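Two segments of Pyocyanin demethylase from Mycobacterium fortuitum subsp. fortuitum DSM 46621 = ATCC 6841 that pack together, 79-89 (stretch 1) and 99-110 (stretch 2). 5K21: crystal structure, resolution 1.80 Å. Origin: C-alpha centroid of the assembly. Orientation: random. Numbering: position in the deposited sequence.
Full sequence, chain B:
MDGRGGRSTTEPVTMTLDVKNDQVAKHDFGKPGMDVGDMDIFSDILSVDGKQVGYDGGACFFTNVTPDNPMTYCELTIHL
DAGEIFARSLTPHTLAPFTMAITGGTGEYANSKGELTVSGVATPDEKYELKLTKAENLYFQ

Stretch 1, residues 79-89: HLDAGEIFARS
Stretch 2, residues 99-110: TMAITGGTGEYA

Seven hydrogen bonds join the stretches, six of them between backbone atoms. R88 and A101 form a reciprocal pair: A101 N to R88 O is 2.8 Å and R88 N to A101 O is 2.9 Å. F86 N donates to G104 O at 2.9 Å, but F86 O accepts from T103 N, also at 2.9 Å. This split marks a beta bulge. The register shifts by one between F86 and A87, so I85 pairs with G105 and A87 with I102, each with CA atoms 4.2 Å apart. Strand 99-105 runs antiparallel to the strand through 84-89, with 138° between their directions.

Past G105 the ladder changes character. T106 N donates to E84 O at 2.9 Å, while E84 N donates to the side-chain oxygen T106 OG1 at 2.7 Å. A p rotamer (chi1 64°) places that hydroxyl. E108 N closes the series on A82 O at 3.0 Å, nearly linear at 172°.

Extended backbone angles hold from E84 to S89. T103 breaks the pattern at -102/-14. G104 (169/-169) and G105 (-179/-170) are almost fully stretched. Three glycines allow close approach. A CB on G105 would clash with E84 O, one on G83 with T106 O, and one on G107 with A82 O. G83 (153/-175) and G107 (62/-127) also have backbone angles that suit glycine.

Y109 (chi1 -48°, m; chi2 -70°) is the main apolar contact. I85 (m, t) lies over one ring face, its CD1 3.8 Å from the ring centroid. A82 CB reaches Y109 CE2 at 3.9 Å, and L80 CD1 reaches the same atom at 4.0 Å. I85 CG2 also meets I102 CG2 at 3.9 Å. A87 CB packs on M100 CB at 4.0 Å. I85, A87 and I102 point to one face of the sheet; F86, R88 and A101 point to the other. The F86 ring (chi1 -50°, m; chi2 -44°) reaches T106, with F86 CZ 4.0 Å from T106 CG2.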

# COMPACT_ATOMS: atom_id res chain seq x y z
N HIS B 79 3.28 -10.11 11.37
CA HIS B 79 4.60 -10.67 11.64
C HIS B 79 4.46 -11.82 12.63
O HIS B 79 4.06 -11.60 13.78
CB HIS B 79 5.55 -9.60 12.19
CG HIS B 79 6.94 -10.10 12.48
ND1 HIS B 79 7.22 -10.94 13.53
CD2 HIS B 79 8.12 -9.86 11.85
CE1 HIS B 79 8.52 -11.21 13.54
NE2 HIS B 79 9.09 -10.56 12.53
N LEU B 80 4.78 -13.03 12.18
CA LEU B 80 4.90 -14.21 13.03
C LEU B 80 6.34 -14.69 13.00
O LEU B 80 7.14 -14.26 12.17
CB LEU B 80 3.95 -15.32 12.56
CG LEU B 80 2.50 -14.89 12.38
CD1 LEU B 80 1.71 -15.97 11.69
CD2 LEU B 80 1.90 -14.52 13.73
N ASP B 81 6.69 -15.58 13.93
CA ASP B 81 8.05 -16.12 13.93
C ASP B 81 8.34 -16.83 12.62
O ASP B 81 9.44 -16.72 12.07
CB ASP B 81 8.26 -17.07 15.11
CG ASP B 81 8.25 -16.37 16.46
OD1 ASP B 81 7.99 -15.15 16.54
OD2 ASP B 81 8.48 -17.07 17.48
N ALA B 82 7.34 -17.51 12.07
CA ALA B 82 7.54 -18.29 10.85
C ALA B 82 7.64 -17.41 9.60
O ALA B 82 8.16 -17.86 8.58
CB ALA B 82 6.38 -19.27 10.70
N GLY B 83 7.20 -16.17 9.67
CA GLY B 83 7.27 -15.30 8.51
C GLY B 83 6.18 -14.24 8.60
O GLY B 83 5.44 -14.17 9.57
N GLU B 84 6.09 -13.45 7.54
CA GLU B 84 5.10 -12.39 7.45
C GLU B 84 3.95 -12.78 6.54
O GLU B 84 4.09 -13.60 5.64
CB GLU B 84 5.74 -11.11 6.93
CG GLU B 84 6.70 -10.46 7.94
CD GLU B 84 7.28 -9.16 7.41
OE1 GLU B 84 7.51 -8.24 8.22
OE2 GLU B 84 7.48 -9.06 6.19
N ILE B 85 2.81 -12.14 6.76
CA ILE B 85 1.63 -12.33 5.93
C ILE B 85 1.10 -10.95 5.55
O ILE B 85 0.96 -10.08 6.42
CB ILE B 85 0.54 -13.15 6.64
CG1 ILE B 85 1.10 -14.54 6.97
CG2 ILE B 85 -0.73 -13.24 5.79
CD1 ILE B 85 0.20 -15.40 7.83
N PHE B 86 0.82 -10.76 4.27
CA PHE B 86 0.34 -9.50 3.72
C PHE B 86 -1.12 -9.64 3.30
O PHE B 86 -1.49 -10.62 2.66
CB PHE B 86 1.15 -9.09 2.50
CG PHE B 86 2.62 -9.13 2.73
CD1 PHE B 86 3.17 -8.63 3.88
CD2 PHE B 86 3.45 -9.70 1.78
CE1 PHE B 86 4.53 -8.68 4.10
CE2 PHE B 86 4.80 -9.77 1.98
CZ PHE B 86 5.35 -9.26 3.13
N ALA B 87 -1.94 -8.65 3.66
CA ALA B 87 -3.35 -8.68 3.33
C ALA B 87 -3.82 -7.29 2.95
O ALA B 87 -3.26 -6.27 3.38
CB ALA B 87 -4.17 -9.20 4.50
N ARG B 88 -4.90 -7.25 2.17
CA ARG B 88 -5.49 -5.97 1.78
C ARG B 88 -6.98 -6.15 1.57
O ARG B 88 -7.46 -7.25 1.29
CB ARG B 88 -4.84 -5.41 0.51
CG ARG B 88 -5.09 -6.26 -0.72
CD ARG B 88 -4.28 -5.75 -1.89
NE ARG B 88 -4.85 -4.53 -2.48
CZ ARG B 88 -4.15 -3.67 -3.20
NH1 ARG B 88 -2.85 -3.86 -3.39
NH2 ARG B 88 -4.74 -2.60 -3.72
N SER B 89 -7.72 -5.06 1.73
CA SER B 89 -9.16 -5.09 1.59
C SER B 89 -9.65 -3.75 1.06
O SER B 89 -8.99 -2.72 1.20
CB SER B 89 -9.87 -5.41 2.91
OG SER B 89 -9.51 -4.51 3.95
N THR B 99 -13.64 -9.47 5.11
CA THR B 99 -12.65 -10.41 4.63
C THR B 99 -11.66 -9.68 3.74
O THR B 99 -12.04 -8.98 2.79
CB THR B 99 -13.30 -11.56 3.89
OG1 THR B 99 -14.12 -12.29 4.81
CG2 THR B 99 -12.24 -12.51 3.30
N MET B 100 -10.39 -9.85 4.05
CA MET B 100 -9.26 -9.30 3.33
C MET B 100 -8.67 -10.39 2.45
O MET B 100 -8.81 -11.58 2.74
CB MET B 100 -8.18 -8.79 4.29
CG MET B 100 -8.68 -7.91 5.41
SD MET B 100 -7.32 -7.26 6.41
CE MET B 100 -6.64 -6.05 5.28
N ALA B 101 -8.05 -9.97 1.36
CA ALA B 101 -7.32 -10.88 0.50
C ALA B 101 -5.90 -11.00 1.04
O ALA B 101 -5.25 -9.98 1.30
CB ALA B 101 -7.31 -10.38 -0.94
N ILE B 102 -5.44 -12.23 1.23
CA ILE B 102 -4.03 -12.45 1.52
C ILE B 102 -3.30 -12.47 0.19
O ILE B 102 -3.58 -13.32 -0.67
CB ILE B 102 -3.81 -13.75 2.29
CG1 ILE B 102 -4.35 -13.61 3.71
CG2 ILE B 102 -2.32 -14.10 2.32
CD1 ILE B 102 -4.33 -14.92 4.50
N THR B 103 -2.34 -11.54 0.02
CA THR B 103 -1.67 -11.39 -1.27
C THR B 103 -0.28 -12.00 -1.31
O THR B 103 0.28 -12.15 -2.40
CB THR B 103 -1.54 -9.91 -1.64
OG1 THR B 103 -0.79 -9.26 -0.61
CG2 THR B 103 -2.91 -9.25 -1.78
N GLY B 104 0.29 -12.35 -0.17
CA GLY B 104 1.60 -12.95 -0.14
C GLY B 104 2.12 -13.00 1.29
O GLY B 104 1.37 -12.81 2.25
N GLY B 105 3.40 -13.33 1.40
CA GLY B 105 4.04 -13.39 2.70
C GLY B 105 5.50 -13.75 2.53
O GLY B 105 6.02 -13.78 1.41
N THR B 106 6.15 -14.03 3.66
CA THR B 106 7.55 -14.40 3.70
C THR B 106 7.71 -15.67 4.52
O THR B 106 6.79 -16.09 5.24
CB THR B 106 8.42 -13.29 4.31
OG1 THR B 106 8.06 -13.10 5.68
CG2 THR B 106 8.27 -11.98 3.56
N GLY B 107 8.89 -16.27 4.42
CA GLY B 107 9.20 -17.43 5.24
C GLY B 107 8.25 -18.56 4.92
O GLY B 107 8.09 -18.95 3.76
N GLU B 108 7.61 -19.10 5.95
CA GLU B 108 6.64 -20.17 5.73
C GLU B 108 5.50 -19.75 4.83
O GLU B 108 4.87 -20.61 4.20
CB GLU B 108 6.08 -20.65 7.07
N TYR B 109 5.21 -18.45 4.76
CA TYR B 109 4.07 -17.93 4.01
C TYR B 109 4.48 -17.33 2.68
O TYR B 109 3.67 -16.65 2.05
CB TYR B 109 3.32 -16.91 4.86
CG TYR B 109 3.09 -17.47 6.23
CD1 TYR B 109 2.20 -18.52 6.42
CD2 TYR B 109 3.82 -17.02 7.33
CE1 TYR B 109 2.00 -19.08 7.66
CE2 TYR B 109 3.63 -17.58 8.59
CZ TYR B 109 2.72 -18.60 8.74
OH TYR B 109 2.50 -19.17 9.97
N ALA B 110 5.71 -17.57 2.24
CA ALA B 110 6.10 -17.16 0.91
C ALA B 110 5.13 -17.75 -0.11
O ALA B 110 4.68 -18.89 0.03
CB ALA B 110 7.53 -17.62 0.62